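Local coordinates for protein KauB (Pseudomonas aeruginosa PAO1, PDB 6B4R) that probably oxidises a broad range of aldehydes, aminoaldehydes among them, to the corresponding acids with NAD(P)+, as a member of the aldehyde dehydrogenase family, at residues A365-G370 / T386-V391; V310-K315 / E411-E416. All blocks are in the same frame, centred on the assembly; numbering follows the deposited sequence.

Interaction 1 of 2, residues A365-G370 / T386-V391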
loop_
_atom_site.group_PDB
_atom_site.type_symbol
_atom_site.label_atom_id
_atom_site.label_comp_id
_atom_site.label_asym_id
_atom_site.label_seq_id
_atom_site.Cartn_x
_atom_site.Cartn_y
_atom_site.Cartn_z
ATOM N N ALA A 365 -21.032 39.431 23.791
ATOM C CA ALA A 365 -21.166 39.250 22.348
ATOM C C ALA A 365 -22.468 39.866 21.836
ATOM O O ALA A 365 -23.459 39.920 22.560
ATOM C CB ALA A 365 -21.091 37.775 21.988
ATOM N N LYS A 366 -22.460 40.328 20.588
ATOM C CA LYS A 366 -23.620 41.000 20.007
ATOM C C LYS A 366 -24.500 40.057 19.187
ATOM O O LYS A 366 -24.057 39.483 18.193
ATOM C CB LYS A 366 -23.173 42.179 19.140
ATOM C CG LYS A 366 -24.307 42.869 18.397
ATOM C CD LYS A 366 -23.785 44.007 17.532
ATOM C CE LYS A 366 -24.906 44.675 16.748
ATOM N NZ LYS A 366 -24.391 45.780 15.888
ATOM N N LEU A 367 -25.752 39.906 19.609
ATOM C CA LEU A 367 -26.713 39.076 18.892
ATOM C C LEU A 367 -27.144 39.745 17.586
ATOM O O LEU A 367 -27.573 40.899 17.585
ATOM C CB LEU A 367 -27.934 38.802 19.776
ATOM C CG LEU A 367 -29.055 37.957 19.170
ATOM C CD1 LEU A 367 -28.558 36.560 18.841
ATOM C CD2 LEU A 367 -30.255 37.895 20.105
ATOM N N VAL A 368 -27.027 39.022 16.475
ATOM C CA VAL A 368 -27.371 39.581 15.169
ATOM C C VAL A 368 -28.358 38.724 14.373
ATOM O O VAL A 368 -28.797 39.129 13.298
ATOM C CB VAL A 368 -26.113 39.850 14.310
ATOM C CG1 VAL A 368 -25.282 40.975 14.913
ATOM C CG2 VAL A 368 -25.287 38.587 14.165
ATOM N N ALA A 369 -28.702 37.548 14.897
ATOM C CA ALA A 369 -29.701 36.680 14.268
ATOM C C ALA A 369 -30.208 35.606 15.228
ATOM O O ALA A 369 -29.426 34.993 15.952
ATOM C CB ALA A 369 -29.140 36.036 13.002
ATOM N N GLY A 370 -31.521 35.384 15.227
ATOM C CA GLY A 370 -32.138 34.369 16.065
ATOM C C GLY A 370 -31.982 34.628 17.553
ATOM O O GLY A 370 -32.109 35.763 18.010
ATOM N N THR A 386 -28.870 30.706 15.483
ATOM C CA THR A 386 -28.415 31.908 16.175
ATOM C C THR A 386 -26.989 32.317 15.800
ATOM O O THR A 386 -26.089 31.481 15.752
ATOM C CB THR A 386 -28.497 31.711 17.704
ATOM O OG1 THR A 386 -29.843 31.385 18.072
ATOM C CG2 THR A 386 -28.059 32.965 18.441
ATOM N N ILE A 387 -26.789 33.607 15.539
ATOM C CA ILE A 387 -25.456 34.133 15.264
ATOM C C ILE A 387 -25.057 35.212 16.267
ATOM O O ILE A 387 -25.781 36.189 16.459
ATOM C CB ILE A 387 -25.356 34.738 13.850
ATOM C CG1 ILE A 387 -25.760 33.715 12.790
ATOM C CG2 ILE A 387 -23.945 35.248 13.585
ATOM C CD1 ILE A 387 -25.706 34.258 11.382
ATOM N N PHE A 388 -23.901 35.030 16.899
ATOM C CA PHE A 388 -23.325 36.055 17.762
ATOM C C PHE A 388 -22.135 36.716 17.080
ATOM O O PHE A 388 -21.211 36.038 16.633
ATOM C CB PHE A 388 -22.876 35.462 19.098
ATOM C CG PHE A 388 -23.962 35.403 20.133
ATOM C CD1 PHE A 388 -24.318 36.540 20.843
ATOM C CD2 PHE A 388 -24.618 34.214 20.406
ATOM C CE1 PHE A 388 -25.314 36.493 21.801
ATOM C CE2 PHE A 388 -25.615 34.161 21.366
ATOM C CZ PHE A 388 -25.963 35.302 22.064
ATOM N N ASP A 389 -22.162 38.042 17.005
ATOM C CA ASP A 389 -21.063 38.797 16.416
ATOM C C ASP A 389 -20.151 39.360 17.507
ATOM O O ASP A 389 -20.543 39.444 18.671
ATOM C CB ASP A 389 -21.611 39.929 15.540
ATOM C CG ASP A 389 -20.524 40.636 14.753
ATOM O OD1 ASP A 389 -19.437 40.045 14.583
ATOM O OD2 ASP A 389 -20.756 41.779 14.305
ATOM N N GLY A 390 -18.933 39.736 17.128
ATOM C CA GLY A 390 -17.994 40.342 18.055
ATOM C C GLY A 390 -17.542 39.377 19.133
ATOM O O GLY A 390 -17.405 39.744 20.301
ATOM N N VAL A 391 -17.317 38.131 18.736
ATOM C CA VAL A 391 -16.901 37.094 19.667
ATOM C C VAL A 391 -15.383 36.966 19.661
ATOM O O VAL A 391 -14.749 37.066 18.611
ATOM C CB VAL A 391 -17.533 35.733 19.293
ATOM C CG1 VAL A 391 -17.211 34.680 20.339
ATOM C CG2 VAL A 391 -19.038 35.873 19.130
#

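Interaction 2 of 2, residues V310-K315 / E411-E416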
loop_
_atom_site.group_PDB
_atom_site.type_symbol
_atom_site.label_atom_id
_atom_site.label_comp_id
_atom_site.label_asym_id
_atom_site.label_seq_id
_atom_site.Cartn_x
_atom_site.Cartn_y
_atom_site.Cartn_z
ATOM N N VAL A 310 -13.300 35.116 10.268
ATOM C CA VAL A 310 -13.361 35.982 9.093
ATOM C C VAL A 310 -12.238 37.015 9.084
ATOM O O VAL A 310 -11.972 37.667 10.097
ATOM C CB VAL A 310 -14.711 36.723 9.009
ATOM C CG1 VAL A 310 -14.831 37.474 7.687
ATOM C CG2 VAL A 310 -15.863 35.749 9.174
ATOM N N GLU A 311 -11.578 37.160 7.938
ATOM C CA GLU A 311 -10.540 38.171 7.788
ATOM C C GLU A 311 -11.165 39.554 7.924
ATOM O O GLU A 311 -12.209 39.831 7.334
ATOM C CB GLU A 311 -9.823 38.028 6.445
ATOM C CG GLU A 311 -8.583 38.897 6.318
ATOM C CD GLU A 311 -7.722 38.522 5.129
ATOM O OE1 GLU A 311 -8.147 37.659 4.330
ATOM O OE2 GLU A 311 -6.616 39.088 4.995
ATOM N N ARG A 312 -10.523 40.411 8.711
ATOM C CA ARG A 312 -11.101 41.699 9.086
ATOM C C ARG A 312 -11.442 42.597 7.895
ATOM O O ARG A 312 -12.417 43.346 7.939
ATOM C CB ARG A 312 -10.180 42.435 10.063
ATOM C CG ARG A 312 -10.873 42.841 11.353
ATOM C CD ARG A 312 -9.952 43.622 12.268
ATOM N NE ARG A 312 -8.784 42.842 12.670
ATOM C CZ ARG A 312 -8.745 42.051 13.736
ATOM N NH1 ARG A 312 -9.814 41.927 14.513
ATOM N NH2 ARG A 312 -7.638 41.380 14.027
ATOM N N SER A 313 -10.653 42.509 6.829
ATOM C CA SER A 313 -10.843 43.376 5.669
ATOM C C SER A 313 -12.147 43.121 4.902
ATOM O O SER A 313 -12.575 43.964 4.113
ATOM C CB SER A 313 -9.642 43.290 4.722
ATOM O OG SER A 313 -9.437 41.964 4.267
ATOM N N ILE A 314 -12.773 41.966 5.125
ATOM C CA ILE A 314 -14.030 41.646 4.448
ATOM C C ILE A 314 -15.168 41.336 5.410
ATOM O O ILE A 314 -16.211 40.840 4.993
ATOM C CB ILE A 314 -13.894 40.440 3.502
ATOM C CG1 ILE A 314 -13.464 39.202 4.292
ATOM C CG2 ILE A 314 -12.928 40.754 2.369
ATOM C CD1 ILE A 314 -13.705 37.898 3.568
ATOM N N LYS A 315 -14.970 41.629 6.690
ATOM C CA LYS A 315 -15.962 41.295 7.707
ATOM C C LYS A 315 -17.278 42.048 7.508
ATOM O O LYS A 315 -18.357 41.487 7.695
ATOM C CB LYS A 315 -15.397 41.561 9.106
ATOM C CG LYS A 315 -16.235 40.997 10.245
ATOM C CD LYS A 315 -17.186 42.035 10.815
ATOM C CE LYS A 315 -18.034 41.446 11.931
ATOM N NZ LYS A 315 -18.931 42.469 12.540
ATOM N N GLU A 411 -12.993 37.569 14.357
ATOM C CA GLU A 411 -12.187 38.269 13.366
ATOM C C GLU A 411 -10.706 37.964 13.532
ATOM O O GLU A 411 -10.218 37.787 14.651
ATOM C CB GLU A 411 -12.412 39.778 13.472
ATOM C CG GLU A 411 -13.853 40.210 13.259
ATOM C CD GLU A 411 -14.048 41.699 13.466
ATOM O OE1 GLU A 411 -13.041 42.405 13.685
ATOM O OE2 GLU A 411 -15.207 42.164 13.416
ATOM N N PHE A 412 -9.996 37.895 12.411
ATOM C CA PHE A 412 -8.543 37.764 12.428
ATOM C C PHE A 412 -7.910 38.737 11.439
ATOM O O PHE A 412 -8.536 39.122 10.453
ATOM C CB PHE A 412 -8.101 36.321 12.149
ATOM C CG PHE A 412 -8.465 35.816 10.776
ATOM C CD1 PHE A 412 -9.609 35.060 10.581
ATOM C CD2 PHE A 412 -7.650 36.081 9.684
ATOM C CE1 PHE A 412 -9.939 34.586 9.323
ATOM C CE2 PHE A 412 -7.976 35.613 8.426
ATOM C CZ PHE A 412 -9.121 34.864 8.244
ATOM N N GLU A 413 -6.670 39.131 11.705
ATOM C CA GLU A 413 -5.985 40.100 10.857
ATOM C C GLU A 413 -5.401 39.445 9.607
ATOM O O GLU A 413 -5.600 39.929 8.495
ATOM C CB GLU A 413 -4.890 40.828 11.639
ATOM C CG GLU A 413 -4.187 41.919 10.843
ATOM C CD GLU A 413 -5.125 43.044 10.436
ATOM O OE1 GLU A 413 -6.058 43.356 11.209
ATOM O OE2 GLU A 413 -4.930 43.612 9.341
ATOM N N ASP A 414 -4.681 38.342 9.798
ATOM C CA ASP A 414 -4.042 37.641 8.689
ATOM C C ASP A 414 -4.038 36.125 8.888
ATOM O O ASP A 414 -4.596 35.613 9.859
ATOM C CB ASP A 414 -2.614 38.151 8.481
ATOM C CG ASP A 414 -1.806 38.177 9.769
ATOM O OD1 ASP A 414 -2.101 37.380 10.684
ATOM O OD2 ASP A 414 -0.870 38.996 9.868
ATOM N N ALA A 415 -3.392 35.419 7.965
ATOM C CA ALA A 415 -3.344 33.961 7.992
ATOM C C ALA A 415 -2.673 33.420 9.250
ATOM O O ALA A 415 -3.078 32.386 9.778
ATOM C CB ALA A 415 -2.640 33.431 6.748
ATOM N N GLU A 416 -1.650 34.123 9.726
ATOM C CA GLU A 416 -0.925 33.702 10.921
ATOM C C GLU A 416 -1.818 33.719 12.158
ATOM O O GLU A 416 -1.819 32.771 12.945
ATOM C CB GLU A 416 0.311 34.576 11.145
ATOM C CG GLU A 416 1.524 34.169 10.319
ATOM C CD GLU A 416 1.289 34.298 8.824
ATOM O OE1 GLU A 416 0.515 35.191 8.413
ATOM O OE2 GLU A 416 1.875 33.500 8.060
HETATM O O HOH W 1 -7.597 41.718 7.698
#

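Interaction 1 of 2, residues A365-G370 / T386-V391
K366 and D389 open an antiparallel pairing at the margin of a mixed sheet in the aldehyde dehydrogenase fold, where the short strand 366-369 lies against the end of strand 382-389. They form a hydrogen-bonded pair: K366 N gives to D389 O at 2.9 Å, and D389 N gives back to K366 O. L367 and F388 follow as the non-hydrogen-bonded pair. Next comes a classic beta bulge, with V368 and A369 both set against I387; V368 N donates to I387 O at 3.1 Å, almost straight at the hydrogen (171°), while I387 N donates to A369 O.

The side chains sort onto two faces. On the F388 face, A365 CB approaches the ring obliquely, 3.6 Å from F388 CD1, and also touches V391 CG2. L367 CG stands anti to the backbone N (chi1 179°), and the leucine's CD1 lies over one face of the F388 ring, offset toward its rim, while also meeting T386 CG2 at 3.7 Å. Across the bulge, V368 turns CG2 onto I387 CG2 at 3.6 Å and CG1 onto D389 CB, and A369 CB rests against I387 CB.

Helix 315-326 packs on the face carrying I387 and D389, with V322 and L326 on I387 and K315 in a salt bridge to D389 OD2. Helix 347-362 lies on the other face, where H361 meets F388 edge-to-face, and strand 406-412 hydrogen-bonds to T386, F388 and V391.

Interaction 2 of 2, residues V310-K315 / E411-E416
R312 reaches across to two glutamates of the 411-416 segment, E411 and E413. Its NE gives a nearly straight bond to E413 OE1 (3.1 Å, 168° at the hydrogen); the oxygen lies in the guanidinium plane and is met nearly along its C-O axis, with the two flat groups only 18° apart. The bend at chi3 (-61°) turns the guanidinium back over the F412 backbone, so that NH1 can make a second, weak bond to E411 OE1 at 3.4 Å. The E411 carboxylate takes this bond on one oxygen and faces K315 with the other: K315 CD and CE run past OE2, while NZ makes only a long salt bridge to it, its stronger partner being D389. E411 thus sits between two positive groups, both of which hold it only loosely, and their charges would be expected to favour its ionised form.

Behind this network lies the backbone. F412 N donates to V310 O at 3.1 Å and R312 N to F412 O at 2.9 Å, the ladder of two parallel strands. F412 turns its ring back over this ladder, with E311 N 3.4 Å from CE1 and over one ring face, and E311 CB 3.6 Å from CE2. A water bridges S313 N and E413 O beyond the strand ends.

Further out, A278 N holds E311 OE1 and F277 meets the F412 ring edge-to-face. D414 is the N-cap of helix 415-423, its OD1 accepting E417 N, and I314 is the N-cap residue of helix 315-326. Two neighbouring parallel strands that each turn into a helix at their C-terminal ends are characteristic of an alpha/beta sheet, here the one that includes strands 273-276 and 430-434.

How the interactions relate
Both interactions belong to one mixed sheet: strand 382-389 of interaction 1 neighbours strand 406-412, which interaction 2 pairs with strand 307-311, and along the chain interaction 1 is nested inside the loop closed by interaction 2. Their centres lie about 18 Å apart, yet they touch directly where D389 OD2 meets K315 NZ at 2.6 Å. Interaction 1 is an antiparallel edge pairing whose inner strand is buried and whose side-chain chemistry is largely apolar. Interaction 2 joins parallel strands at their ends, with a buried phenylalanine on one face and a more exposed charged network on the other side of the backbone. Helix 315-326 starts in interaction 2 and runs on to pack against interaction 1.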